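Local coordinates for protein peptidoglycan D,D-transpeptidase FtsI (Yersinia pestis, PDB 6SYN) that probably cross-links peptidoglycan as a class B penicillin-binding protein, a periplasmic D,D-transpeptidase whose active site also binds a beta-lactam-derived ligand, at residues F404-P407 with L408-V412. Numbering follows the deposited sequence.
Sequences FPEP and LVRTV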
ATOM      1  N   PHE A 404      15.953  19.427   2.465  1.00 17.71           N
ATOM      2  CA  PHE A 404      16.844  19.837   1.347  1.00 18.07           C
ATOM      3  C   PHE A 404      16.367  21.164   0.764  1.00 17.67           C
ATOM      4  O   PHE A 404      15.164  21.408   0.687  1.00 17.99           O
ATOM      5  CB  PHE A 404      16.917  18.757   0.265  1.00 18.60           C
ATOM      6  CG  PHE A 404      18.098  17.833   0.404  1.00 18.94           C
ATOM      7  CD1 PHE A 404      18.176  16.933   1.455  1.00 18.97           C
ATOM      8  CD2 PHE A 404      19.143  17.876  -0.505  1.00 19.28           C
ATOM      9  CE1 PHE A 404      19.270  16.090   1.587  1.00 19.31           C
ATOM     10  CE2 PHE A 404      20.235  17.029  -0.376  1.00 19.26           C
ATOM     11  CZ  PHE A 404      20.297  16.137   0.670  1.00 19.11           C
ATOM     12  N   PRO A 405      17.300  22.037   0.317  1.00 17.35           N
ATOM     13  CA  PRO A 405      16.946  23.302  -0.330  1.00 17.25           C
ATOM     14  C   PRO A 405      16.177  23.089  -1.646  1.00 17.21           C
ATOM     15  O   PRO A 405      16.565  22.226  -2.415  1.00 16.86           O
ATOM     16  CB  PRO A 405      18.299  23.977  -0.612  1.00 17.20           C
ATOM     17  CG  PRO A 405      19.306  23.236   0.248  1.00 17.16           C
ATOM     18  CD  PRO A 405      18.756  21.835   0.388  1.00 17.31           C
ATOM     19  N   GLU A 406      15.130  23.889  -1.879  1.00 17.17           N
ATOM     20  CA  GLU A 406      14.124  23.685  -2.960  1.00 17.62           C
ATOM     21  C   GLU A 406      14.793  23.506  -4.326  1.00 17.42           C
ATOM     22  O   GLU A 406      14.433  22.584  -5.054  1.00 16.85           O
ATOM     23  CB  GLU A 406      13.118  24.839  -2.980  1.00 17.98           C
ATOM     24  CG  GLU A 406      12.254  24.878  -4.225  1.00 18.57           C
ATOM     25  CD  GLU A 406      11.229  25.998  -4.230  1.00 19.62           C
ATOM     26  OE1 GLU A 406      10.057  25.723  -4.576  1.00 20.16           O
ATOM     27  OE2 GLU A 406      11.609  27.147  -3.910  1.00 20.27           O
ATOM     28  N   PRO A 407      15.758  24.365  -4.744  1.00 17.74           N
ATOM     29  CA  PRO A 407      16.276  24.322  -6.117  1.00 17.66           C
ATOM     30  C   PRO A 407      17.143  23.079  -6.380  1.00 17.20           C
ATOM     31  O   PRO A 407      17.205  22.627  -7.518  1.00 16.92           O
ATOM     32  CB  PRO A 407      17.102  25.614  -6.270  1.00 17.58           C
ATOM     33  CG  PRO A 407      16.840  26.418  -4.999  1.00 17.74           C
ATOM     34  CD  PRO A 407      16.416  25.413  -3.945  1.00 17.79           C
ATOM     35  N   LEU A 408      17.780  22.569  -5.321  1.00 16.63           N
ATOM     36  CA  LEU A 408      18.551  21.297  -5.299  1.00 16.34           C
ATOM     37  C   LEU A 408      17.615  20.136  -5.658  1.00 16.13           C
ATOM     38  O   LEU A 408      18.000  19.325  -6.527  1.00 16.36           O
ATOM     39  CB  LEU A 408      19.163  21.123  -3.905  1.00 16.39           C
ATOM     40  CG  LEU A 408      20.352  20.171  -3.811  1.00 16.56           C
ATOM     41  CD1 LEU A 408      21.199  20.475  -2.586  1.00 16.45           C
ATOM     42  CD2 LEU A 408      19.891  18.722  -3.798  1.00 16.87           C
ATOM     43  N   VAL A 409      16.431  20.075  -5.036  1.00 15.45           N
ATOM     44  CA  VAL A 409      15.437  18.970  -5.212  1.00 15.30           C
ATOM     45  C   VAL A 409      14.788  19.098  -6.603  1.00 15.52           C
ATOM     46  O   VAL A 409      14.563  18.047  -7.251  1.00 15.30           O
ATOM     47  CB  VAL A 409      14.383  18.965  -4.082  1.00 14.94           C
ATOM     48  CG1 VAL A 409      13.336  17.874  -4.262  1.00 14.74           C
ATOM     49  CG2 VAL A 409      15.020  18.843  -2.706  1.00 14.92           C
ATOM     50  N   ARG A 410      14.500  20.331  -7.043  1.00 15.74           N
ATOM     51  CA  ARG A 410      13.765  20.623  -8.305  1.00 15.96           C
ATOM     52  C   ARG A 410      14.621  20.167  -9.488  1.00 15.49           C
ATOM     53  O   ARG A 410      14.055  19.555 -10.417  1.00 15.38           O
ATOM     54  CB  ARG A 410      13.401  22.108  -8.398  1.00 16.76           C
ATOM     55  CG  ARG A 410      12.685  22.496  -9.685  1.00 17.58           C
ATOM     56  CD  ARG A 410      11.991  23.848  -9.628  1.00 18.16           C
ATOM     57  NE  ARG A 410      10.681  23.740  -8.988  1.00 18.97           N
ATOM     58  CZ  ARG A 410      10.267  24.427  -7.920  1.00 19.54           C
ATOM     59  NH1 ARG A 410      11.050  25.326  -7.340  1.00 19.84           N
ATOM     60  NH2 ARG A 410       9.052  24.215  -7.438  1.00 19.26           N
ATOM     61  N   THR A 411      15.932  20.428  -9.429  1.00 15.05           N
ATOM     62  CA  THR A 411      16.940  19.970 -10.422  1.00 14.73           C
ATOM     63  C   THR A 411      16.882  18.444 -10.541  1.00 14.28           C
ATOM     64  O   THR A 411      16.925  17.950 -11.680  1.00 14.32           O
ATOM     65  CB  THR A 411      18.351  20.458 -10.063  1.00 14.88           C
ATOM     66  OG1 THR A 411      18.432  21.846 -10.386  1.00 15.20           O
ATOM     67  CG2 THR A 411      19.448  19.731 -10.809  1.00 14.77           C
ATOM     68  N   VAL A 412      16.798  17.729  -9.415  1.00 13.85           N
ATOM     69  CA  VAL A 412      16.778  16.234  -9.390  1.00 13.64           C
ATOM     70  C   VAL A 412      15.394  15.741  -9.825  1.00 13.57           C
ATOM     71  O   VAL A 412      15.333  14.721 -10.537  1.00 13.37           O
ATOM     72  CB  VAL A 412      17.183  15.670  -8.016  1.00 13.57           C
ATOM     73  CG1 VAL A 412      17.024  14.158  -7.953  1.00 13.55           C
ATOM     74  CG2 VAL A 412      18.608  16.064  -7.665  1.00 13.68           C
TER
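Glu406 and Arg410, one turn apart on helix 406-416, form an i to i+4 salt bridge. The two side chains run alongside each other, and Glu406 OE1 meets the guanidinium at its edge, 3.0 Å from Arg410 NH1; the hydrogen bonds it takes from NH1 and NH2 are both weak, that from NH2 being the longer. Glu406 stays extended, with CG anti to the backbone N (chi1 167°), whereas Arg410 bends at chi3 (-82°), which swings its NH1 back to the carboxylate. The two planar groups are tilted 51° apart.

Apolar contacts gather around Phe404, just ahead of the helix. CD2 of Leu408 sits at the ring edge, 3.5 Å from Phe404 CD2, and CG2 of Val409 packs against Phe404 CB at the same distance. Leu408 CD1 also brushes the ring of Pro405.

Backbone bonds illustrate how a helix starts. Pro405 occupies the N-cap position, and its carbonyl receives weak bonds from the amides of Leu408 (i+3) and Val409 (i+4). The next two i to i+4 bonds are firmer: Arg410 N lies 3.0 Å from Glu406 O, and Thr411 N 3.2 Å from Pro407 O. The hydroxyl of Thr411 is hydrogen-bonded to Glu270.

Within the transpeptidase domain this helix start lies against helix 255-264: Phe404 and Pro405 touch Gln264, and Val412 reaches Met260 and Leu263. Separately, the Glu406-Arg410 pair borders Met383 in a loop that precedes strand 385-386.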